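Split-Soret cytochrome c (Desulfovibrio desulfuricans, PDB 1H21) is a homodimeric dihaem electron-transfer protein, carrying two haems c and probably one [2Fe-2S] cluster per subunit, that may take part in sulfate reduction. Local coordinates at residues G77-L89 against A141-K153. Residues are numbered along the deposited sequence; the frame is centred on the assembly and turned at random.
Unlike the reference sequence in segment 77-89: C86 (reference Tyr). With HEC (heme c), chain H.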
ATOM      1  N   GLY A  77       1.171  -9.938  -1.877  1.00 28.20           N
ATOM      2  CA  GLY A  77       0.412  -9.838  -3.113  1.00 28.11           C
ATOM      3  C   GLY A  77      -0.219  -8.480  -3.374  1.00 31.60           C
ATOM      4  O   GLY A  77      -1.226  -8.368  -4.080  1.00 36.70           O
ATOM      5  N   GLY A  78       0.398  -7.432  -2.843  1.00 31.45           N
ATOM      6  CA  GLY A  78      -0.142  -6.099  -3.013  1.00 25.85           C
ATOM      7  C   GLY A  78      -1.361  -5.915  -2.137  1.00 24.39           C
ATOM      8  O   GLY A  78      -2.240  -5.142  -2.471  1.00 26.90           O
ATOM      9  N   ILE A  79      -1.360  -6.571  -0.978  1.00 26.90           N
ATOM     10  CA  ILE A  79      -2.448  -6.553   0.021  1.00 25.56           C
ATOM     11  C   ILE A  79      -3.545  -7.580  -0.348  1.00 25.12           C
ATOM     12  O   ILE A  79      -4.450  -7.314  -1.139  1.00 26.14           O
ATOM     13  CB  ILE A  79      -3.033  -5.113   0.257  1.00 21.47           C
ATOM     14  CG1 ILE A  79      -1.923  -4.122   0.612  1.00 18.65           C
ATOM     15  CG2 ILE A  79      -4.035  -5.118   1.382  1.00 19.60           C
ATOM     16  CD1 ILE A  79      -2.362  -2.651   0.525  1.00 13.93           C
ATOM     17  N   SER A  80      -3.396  -8.792   0.172  1.00 26.81           N
ATOM     18  CA  SER A  80      -4.335  -9.860  -0.092  1.00 29.65           C
ATOM     19  C   SER A  80      -4.653 -10.042  -1.574  1.00 33.82           C
ATOM     20  O   SER A  80      -5.825 -10.109  -1.963  1.00 40.51           O
ATOM     21  CB  SER A  80      -5.616  -9.621   0.687  1.00 27.80           C
ATOM     22  OG  SER A  80      -5.503 -10.148   1.972  1.00 29.89           O
ATOM     23  N   ASP A  81      -3.609 -10.098  -2.394  1.00 32.78           N
ATOM     24  CA  ASP A  81      -3.732 -10.289  -3.846  1.00 32.17           C
ATOM     25  C   ASP A  81      -4.451  -9.217  -4.620  1.00 28.48           C
ATOM     26  O   ASP A  81      -4.945  -9.473  -5.707  1.00 32.55           O
ATOM     27  CB  ASP A  81      -4.394 -11.619  -4.182  1.00 37.30           C
ATOM     28  CG  ASP A  81      -3.698 -12.795  -3.545  1.00 48.38           C
ATOM     29  OD1 ASP A  81      -2.456 -12.739  -3.333  1.00 50.88           O
ATOM     30  OD2 ASP A  81      -4.412 -13.785  -3.241  1.00 53.61           O
ATOM     31  N   TRP A  82      -4.563  -8.028  -4.063  1.00 25.01           N
ATOM     32  CA  TRP A  82      -5.222  -6.974  -4.791  1.00 23.64           C
ATOM     33  C   TRP A  82      -4.260  -6.323  -5.786  1.00 24.62           C
ATOM     34  O   TRP A  82      -4.665  -5.472  -6.578  1.00 28.73           O
ATOM     35  CB  TRP A  82      -5.836  -5.983  -3.823  1.00 20.85           C
ATOM     36  CG  TRP A  82      -7.150  -6.473  -3.362  1.00 24.75           C
ATOM     37  CD1 TRP A  82      -7.407  -7.569  -2.565  1.00 19.72           C
ATOM     38  CD2 TRP A  82      -8.412  -5.954  -3.763  1.00 25.68           C
ATOM     39  NE1 TRP A  82      -8.768  -7.759  -2.463  1.00 17.40           N
ATOM     40  CE2 TRP A  82      -9.408  -6.785  -3.194  1.00 24.54           C
ATOM     41  CE3 TRP A  82      -8.804  -4.866  -4.565  1.00 23.50           C
ATOM     42  CZ2 TRP A  82     -10.774  -6.556  -3.406  1.00 23.36           C
ATOM     43  CZ3 TRP A  82     -10.155  -4.637  -4.775  1.00 19.61           C
ATOM     44  CH2 TRP A  82     -11.125  -5.481  -4.199  1.00 22.01           C
ATOM     45  N   GLY A  83      -2.999  -6.767  -5.771  1.00 20.18           N
ATOM     46  CA  GLY A  83      -1.994  -6.249  -6.679  1.00 18.07           C
ATOM     47  C   GLY A  83      -1.730  -4.757  -6.654  1.00 21.41           C
ATOM     48  O   GLY A  83      -1.376  -4.170  -7.669  1.00 23.82           O
ATOM     49  N   THR A  84      -1.876  -4.118  -5.506  1.00 24.66           N
ATOM     50  CA  THR A  84      -1.616  -2.680  -5.433  1.00 25.15           C
ATOM     51  C   THR A  84      -0.108  -2.450  -5.200  1.00 25.56           C
ATOM     52  O   THR A  84       0.719  -3.021  -5.909  1.00 26.25           O
ATOM     53  CB  THR A  84      -2.518  -1.960  -4.353  1.00 26.25           C
ATOM     54  OG1 THR A  84      -2.175  -2.394  -3.022  1.00 20.84           O
ATOM     55  CG2 THR A  84      -4.017  -2.250  -4.618  1.00 18.53           C
ATOM     56  N   ILE A  85       0.254  -1.640  -4.212  1.00 22.78           N
ATOM     57  CA  ILE A  85       1.649  -1.364  -3.919  1.00 22.92           C
ATOM     58  C   ILE A  85       2.425  -2.668  -3.705  1.00 24.51           C
ATOM     59  O   ILE A  85       1.922  -3.586  -3.043  1.00 25.79           O
ATOM     60  CB  ILE A  85       1.755  -0.476  -2.646  1.00 22.76           C
ATOM     61  CG1 ILE A  85       3.220  -0.183  -2.299  1.00 28.49           C
ATOM     62  CG2 ILE A  85       1.090  -1.160  -1.485  1.00 21.85           C
ATOM     63  CD1 ILE A  85       3.992   0.555  -3.367  1.00 26.13           C
ATOM     64  N   CYS A  86       3.612  -2.786  -4.302  1.00 27.60           N
ATOM     65  CA  CYS A  86       4.412  -3.986  -4.082  1.00 31.07           C
ATOM     66  C   CYS A  86       4.819  -4.068  -2.612  1.00 27.73           C
ATOM     67  O   CYS A  86       5.388  -3.129  -2.059  1.00 29.00           O
ATOM     68  CB  CYS A  86       5.609  -4.036  -5.024  1.00 34.12           C
ATOM     69  SG  CYS A  86       5.349  -5.333  -6.291  1.00 49.80           S
ATOM     70  N   GLY A  87       4.414  -5.153  -1.963  1.00 28.07           N
ATOM     71  CA  GLY A  87       4.680  -5.347  -0.548  1.00 32.55           C
ATOM     72  C   GLY A  87       6.091  -5.074  -0.059  1.00 35.19           C
ATOM     73  O   GLY A  87       6.296  -4.539   1.036  1.00 34.55           O
ATOM     74  N   ALA A  88       7.076  -5.486  -0.849  1.00 35.08           N
ATOM     75  CA  ALA A  88       8.461  -5.268  -0.471  1.00 30.54           C
ATOM     76  C   ALA A  88       8.716  -3.782  -0.342  1.00 29.03           C
ATOM     77  O   ALA A  88       9.379  -3.337   0.596  1.00 32.42           O
ATOM     78  CB  ALA A  88       9.389  -5.870  -1.502  1.00 31.91           C
ATOM     79  N   LEU A  89       8.141  -3.006  -1.255  1.00 29.56           N
ATOM     80  CA  LEU A  89       8.313  -1.559  -1.255  1.00 25.24           C
ATOM     81  C   LEU A  89       7.682  -0.915  -0.027  1.00 27.82           C
ATOM     82  O   LEU A  89       8.284  -0.038   0.609  1.00 30.93           O
ATOM     83  CB  LEU A  89       7.756  -0.940  -2.535  1.00 24.74           C
ATOM     84  CG  LEU A  89       8.464  -1.193  -3.868  1.00 22.89           C
ATOM     85  CD1 LEU A  89       7.802  -0.299  -4.888  1.00 26.14           C
ATOM     86  CD2 LEU A  89       9.916  -0.835  -3.810  1.00 17.59           C
ATOM     87  N   ALA A 141      12.418  -4.065 -16.244  1.00 39.87           N
ATOM     88  CA  ALA A 141      12.077  -2.851 -15.529  1.00 37.77           C
ATOM     89  C   ALA A 141      10.559  -2.796 -15.589  1.00 37.84           C
ATOM     90  O   ALA A 141       9.970  -2.925 -16.662  1.00 43.32           O
ATOM     91  CB  ALA A 141      12.678  -1.652 -16.225  1.00 37.62           C
ATOM     92  N   SER A 142       9.921  -2.627 -14.442  1.00 36.82           N
ATOM     93  CA  SER A 142       8.471  -2.594 -14.380  1.00 36.50           C
ATOM     94  C   SER A 142       7.855  -1.265 -14.798  1.00 34.25           C
ATOM     95  O   SER A 142       6.814  -1.241 -15.445  1.00 33.85           O
ATOM     96  CB  SER A 142       8.028  -2.933 -12.958  1.00 35.05           C
ATOM     97  OG  SER A 142       8.670  -2.075 -12.035  1.00 30.04           O
ATOM     98  N   ASP A 143       8.528  -0.172 -14.450  1.00 34.19           N
ATOM     99  CA  ASP A 143       8.048   1.189 -14.703  1.00 33.01           C
ATOM    100  C   ASP A 143       6.786   1.403 -13.853  1.00 30.13           C
ATOM    101  O   ASP A 143       5.957   2.270 -14.119  1.00 27.64           O
ATOM    102  CB  ASP A 143       7.775   1.430 -16.193  1.00 38.63           C
ATOM    103  CG  ASP A 143       7.438   2.908 -16.516  1.00 41.77           C
ATOM    104  OD1 ASP A 143       7.867   3.834 -15.785  1.00 39.17           O
ATOM    105  OD2 ASP A 143       6.749   3.142 -17.535  1.00 49.55           O
ATOM    106  N   SER A 144       6.659   0.584 -12.810  1.00 31.25           N
ATOM    107  CA  SER A 144       5.524   0.651 -11.907  1.00 32.49           C
ATOM    108  C   SER A 144       5.866   0.072 -10.554  1.00 31.66           C
ATOM    109  O   SER A 144       6.497  -0.969 -10.431  1.00 34.48           O
ATOM    110  CB  SER A 144       4.289  -0.079 -12.471  1.00 37.99           C
ATOM    111  OG  SER A 144       3.174  -0.066 -11.564  1.00 35.34           O
ATOM    112  N   VAL A 145       5.394   0.780  -9.546  1.00 30.10           N
ATOM    113  CA  VAL A 145       5.557   0.455  -8.153  1.00 27.49           C
ATOM    114  C   VAL A 145       4.396  -0.473  -7.742  1.00 27.45           C
ATOM    115  O   VAL A 145       4.425  -1.113  -6.681  1.00 29.83           O
ATOM    116  CB  VAL A 145       5.579   1.805  -7.413  1.00 28.30           C
ATOM    117  CG1 VAL A 145       4.867   1.746  -6.119  1.00 39.93           C
ATOM    118  CG2 VAL A 145       7.016   2.272  -7.247  1.00 29.27           C
ATOM    119  N   LEU A 146       3.433  -0.617  -8.652  1.00 27.87           N
ATOM    120  CA  LEU A 146       2.253  -1.439  -8.437  1.00 26.69           C
ATOM    121  C   LEU A 146       2.506  -2.883  -8.813  1.00 26.86           C
ATOM    122  O   LEU A 146       2.960  -3.154  -9.915  1.00 28.26           O
ATOM    123  CB  LEU A 146       1.087  -0.883  -9.254  1.00 22.64           C
ATOM    124  CG  LEU A 146       0.602   0.515  -8.858  1.00 26.68           C
ATOM    125  CD1 LEU A 146      -0.594   0.909  -9.702  1.00 19.47           C
ATOM    126  CD2 LEU A 146       0.267   0.541  -7.354  1.00 18.01           C
ATOM    127  N   CYS A 147       2.210  -3.792  -7.887  1.00 29.16           N
ATOM    128  CA  CYS A 147       2.362  -5.241  -8.048  1.00 31.05           C
ATOM    129  C   CYS A 147       1.674  -5.828  -9.289  1.00 31.62           C
ATOM    130  O   CYS A 147       2.226  -6.699  -9.964  1.00 32.42           O
ATOM    131  CB  CYS A 147       1.776  -5.918  -6.816  1.00 35.98           C
ATOM    132  SG  CYS A 147       2.730  -7.222  -6.118  1.00 52.11           S
ATOM    133  N   HIS A 148       0.448  -5.389  -9.570  1.00 33.21           N
ATOM    134  CA  HIS A 148      -0.272  -5.896 -10.732  1.00 32.13           C
ATOM    135  C   HIS A 148       0.506  -5.660 -11.998  1.00 32.04           C
ATOM    136  O   HIS A 148       0.657  -6.573 -12.805  1.00 35.66           O
ATOM    137  CB  HIS A 148      -1.650  -5.260 -10.928  1.00 31.16           C
ATOM    138  CG  HIS A 148      -2.269  -5.615 -12.252  1.00 29.16           C
ATOM    139  ND1 HIS A 148      -2.707  -6.876 -12.583  1.00 28.12           N
ATOM    140  CD2 HIS A 148      -2.405  -4.878 -13.383  1.00 27.20           C
ATOM    141  CE1 HIS A 148      -3.067  -6.868 -13.870  1.00 25.40           C
ATOM    142  NE2 HIS A 148      -2.907  -5.678 -14.408  1.00 24.54           N
ATOM    143  N   ILE A 149       0.945  -4.418 -12.189  1.00 26.92           N
ATOM    144  CA  ILE A 149       1.712  -4.032 -13.367  1.00 27.81           C
ATOM    145  C   ILE A 149       3.094  -4.679 -13.452  1.00 30.30           C
ATOM    146  O   ILE A 149       3.518  -5.122 -14.506  1.00 34.73           O
ATOM    147  CB  ILE A 149       1.856  -2.515 -13.439  1.00 26.09           C
ATOM    148  CG1 ILE A 149       0.466  -1.894 -13.531  1.00 26.53           C
ATOM    149  CG2 ILE A 149       2.650  -2.118 -14.676  1.00 29.53           C
ATOM    150  CD1 ILE A 149       0.478  -0.436 -13.753  1.00 28.41           C
ATOM    151  N   SER A 150       3.798  -4.693 -12.335  1.00 33.63           N
ATOM    152  CA  SER A 150       5.125  -5.281 -12.245  1.00 35.26           C
ATOM    153  C   SER A 150       5.073  -6.783 -12.586  1.00 37.97           C
ATOM    154  O   SER A 150       5.731  -7.245 -13.533  1.00 38.64           O
ATOM    155  CB  SER A 150       5.664  -5.057 -10.817  1.00 32.80           C
ATOM    156  OG  SER A 150       6.908  -5.688 -10.582  1.00 35.29           O
ATOM    157  N   VAL A 151       4.267  -7.537 -11.842  1.00 38.27           N
ATOM    158  CA  VAL A 151       4.163  -8.977 -12.061  1.00 40.19           C
ATOM    159  C   VAL A 151       3.524  -9.385 -13.400  1.00 38.91           C
ATOM    160  O   VAL A 151       4.135 -10.114 -14.177  1.00 39.65           O
ATOM    161  CB  VAL A 151       3.433  -9.683 -10.874  1.00 42.40           C
ATOM    162  CG1 VAL A 151       3.306 -11.181 -11.142  1.00 37.30           C
ATOM    163  CG2 VAL A 151       4.191  -9.443  -9.554  1.00 42.12           C
ATOM    164  N   SER A 152       2.311  -8.908 -13.673  1.00 37.93           N
ATOM    165  CA  SER A 152       1.604  -9.249 -14.907  1.00 37.75           C
ATOM    166  C   SER A 152       2.408  -9.031 -16.195  1.00 39.66           C
ATOM    167  O   SER A 152       2.430  -9.907 -17.062  1.00 39.30           O
ATOM    168  CB  SER A 152       0.260  -8.518 -14.964  1.00 33.59           C
ATOM    169  OG  SER A 152      -0.500  -8.818 -13.806  1.00 30.64           O
ATOM    170  N   LYS A 153       3.085  -7.887 -16.306  1.00 41.40           N
ATOM    171  CA  LYS A 153       3.902  -7.555 -17.478  1.00 40.49           C
ATOM    172  C   LYS A 153       5.051  -8.574 -17.629  1.00 41.04           C
ATOM    173  O   LYS A 153       5.229  -9.194 -18.682  1.00 41.56           O
ATOM    174  CB  LYS A 153       4.454  -6.143 -17.311  1.00 41.82           C
ATOM    175  CG  LYS A 153       5.012  -5.518 -18.560  1.00 44.29           C
ATOM    176  CD  LYS A 153       5.571  -4.165 -18.234  1.00 45.56           C
ATOM    177  CE  LYS A 153       6.262  -3.597 -19.435  1.00 57.48           C
ATOM    178  NZ  LYS A 153       6.950  -2.325 -19.084  1.00 65.74           N
TER
HETATM  179 FE   HEC H1249      -3.970  -4.984 -15.930  1.00 31.46          FE
HETATM  180  CHA HEC H1249      -1.061  -5.457 -17.515  1.00 26.28           C
HETATM  181  CHB HEC H1249      -5.050  -8.113 -16.923  1.00 25.40           C
HETATM  182  CHC HEC H1249      -6.611  -4.744 -13.800  1.00 27.13           C
HETATM  183  CHD HEC H1249      -3.364  -1.692 -15.587  1.00 27.57           C
HETATM  184  NA  HEC H1249      -3.202  -6.414 -17.053  1.00 25.50           N
HETATM  185  C1A HEC H1249      -1.906  -6.510 -17.492  1.00 26.00           C
HETATM  186  C2A HEC H1249      -1.590  -7.814 -18.046  1.00 29.21           C
HETATM  187  C3A HEC H1249      -2.791  -8.531 -18.019  1.00 30.35           C
HETATM  188  C4A HEC H1249      -3.786  -7.643 -17.394  1.00 30.27           C
HETATM  189  CMA HEC H1249      -3.044  -9.980 -18.444  1.00 28.23           C
HETATM  190  CAA HEC H1249      -0.235  -8.283 -18.609  1.00 26.99           C
HETATM  191  CBA HEC H1249      -0.065  -8.056 -20.111  1.00 28.75           C
HETATM  192  CGA HEC H1249       0.463  -6.680 -20.495  1.00 29.83           C
HETATM  193  O1A HEC H1249      -0.137  -6.011 -21.363  1.00 30.58           O
HETATM  194  O2A HEC H1249       1.512  -6.284 -19.959  1.00 34.30           O
HETATM  195  NB  HEC H1249      -5.550  -6.165 -15.504  1.00 22.81           N
HETATM  196  C1B HEC H1249      -5.870  -7.414 -16.032  1.00 23.18           C
HETATM  197  C2B HEC H1249      -7.054  -8.002 -15.370  1.00 26.34           C
HETATM  198  C3B HEC H1249      -7.403  -7.088 -14.389  1.00 27.35           C
HETATM  199  C4B HEC H1249      -6.499  -5.945 -14.524  1.00 24.27           C
HETATM  200  CMB HEC H1249      -7.785  -9.323 -15.721  1.00 17.64           C
HETATM  201  CAB HEC H1249      -8.445  -7.225 -13.455  1.00 29.36           C
HETATM  202  CBB HEC H1249      -8.472  -8.356 -12.530  1.00 31.21           C
HETATM  203  NC  HEC H1249      -4.718  -3.510 -14.836  1.00 25.89           N
HETATM  204  C1C HEC H1249      -5.790  -3.603 -13.955  1.00 27.88           C
HETATM  205  C2C HEC H1249      -5.986  -2.328 -13.285  1.00 30.05           C
HETATM  206  C3C HEC H1249      -5.042  -1.412 -13.766  1.00 25.00           C
HETATM  207  C4C HEC H1249      -4.314  -2.186 -14.756  1.00 24.27           C
HETATM  208  CMC HEC H1249      -7.138  -2.051 -12.294  1.00 27.05           C
HETATM  209  CAC HEC H1249      -4.973  -0.018 -13.500  1.00 25.76           C
HETATM  210  CBC HEC H1249      -4.679   0.614 -12.188  1.00 12.50           C
HETATM  211  ND  HEC H1249      -2.578  -3.845 -16.556  1.00 28.72           N
HETATM  212  C1D HEC H1249      -2.535  -2.474 -16.440  1.00 31.88           C
HETATM  213  C2D HEC H1249      -1.304  -1.974 -17.003  1.00 29.68           C
HETATM  214  C3D HEC H1249      -0.578  -3.008 -17.452  1.00 31.44           C
HETATM  215  C4D HEC H1249      -1.388  -4.184 -17.154  1.00 28.84           C
HETATM  216  CMD HEC H1249      -0.882  -0.530 -17.030  1.00 28.26           C
HETATM  217  CAD HEC H1249       0.798  -2.916 -18.137  1.00 30.55           C
HETATM  218  CBD HEC H1249       0.676  -2.841 -19.652  1.00 36.50           C
HETATM  219  CGD HEC H1249       2.031  -2.789 -20.346  1.00 42.44           C
HETATM  220  O1D HEC H1249       2.711  -3.845 -20.443  1.00 35.94           O
HETATM  221  O2D HEC H1249       2.417  -1.676 -20.783  1.00 42.50           O
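I85 and L146 form a single beta bridge, their CA atoms 4.6 Å apart, where the loop entering helix 87-99 meets the start of helix 147-158. Two backbone bonds flank it, making an antiparallel, non-hydrogen-bonded pair. C86 N donates to V145 O at 3.0 Å and C147 N to T84 O, both carbonyls being approached almost head-on (C=O...N 163° and 165°). A third, H148 N to G83 O at 2.9 Å, tilted from the carbonyl plane, extends the contact. Two first-turn amides of helix 147-158 are thus satisfied from 77-89. G83, at a positive phi that favours glycine, brings its CA within 4.4 Å of the CA of H148.

C147 points its CB toward 77-89, and its SG meets C86 SG at 3.2 Å. Both cysteines are inferred cluster ligands, as are C44, close to G77, and C171, close to C147; the convergence is consistent with a [2Fe-2S] site. T84 OG1 donates to G78 O at 2.8 Å, from above the carbonyl plane, closing the chain around the I79-W82 turn. On the apolar side, L89 CD1 lies 3.6 Å from V145 CG2, while L146 CD2 packs over the T84-I85 peptide. With CG anti to its backbone N (chi1 170°), H148 sends its ring away from 77-89, and NE2 binds the haem iron at 2.0 Å. ND1 is hydrogen-bonded to K224 O of the second subunit, whose H233 is the other axial ligand.

Helix 102-118 covers L89 and V145 through F113, and helix 165-192 packs against A88 and V151.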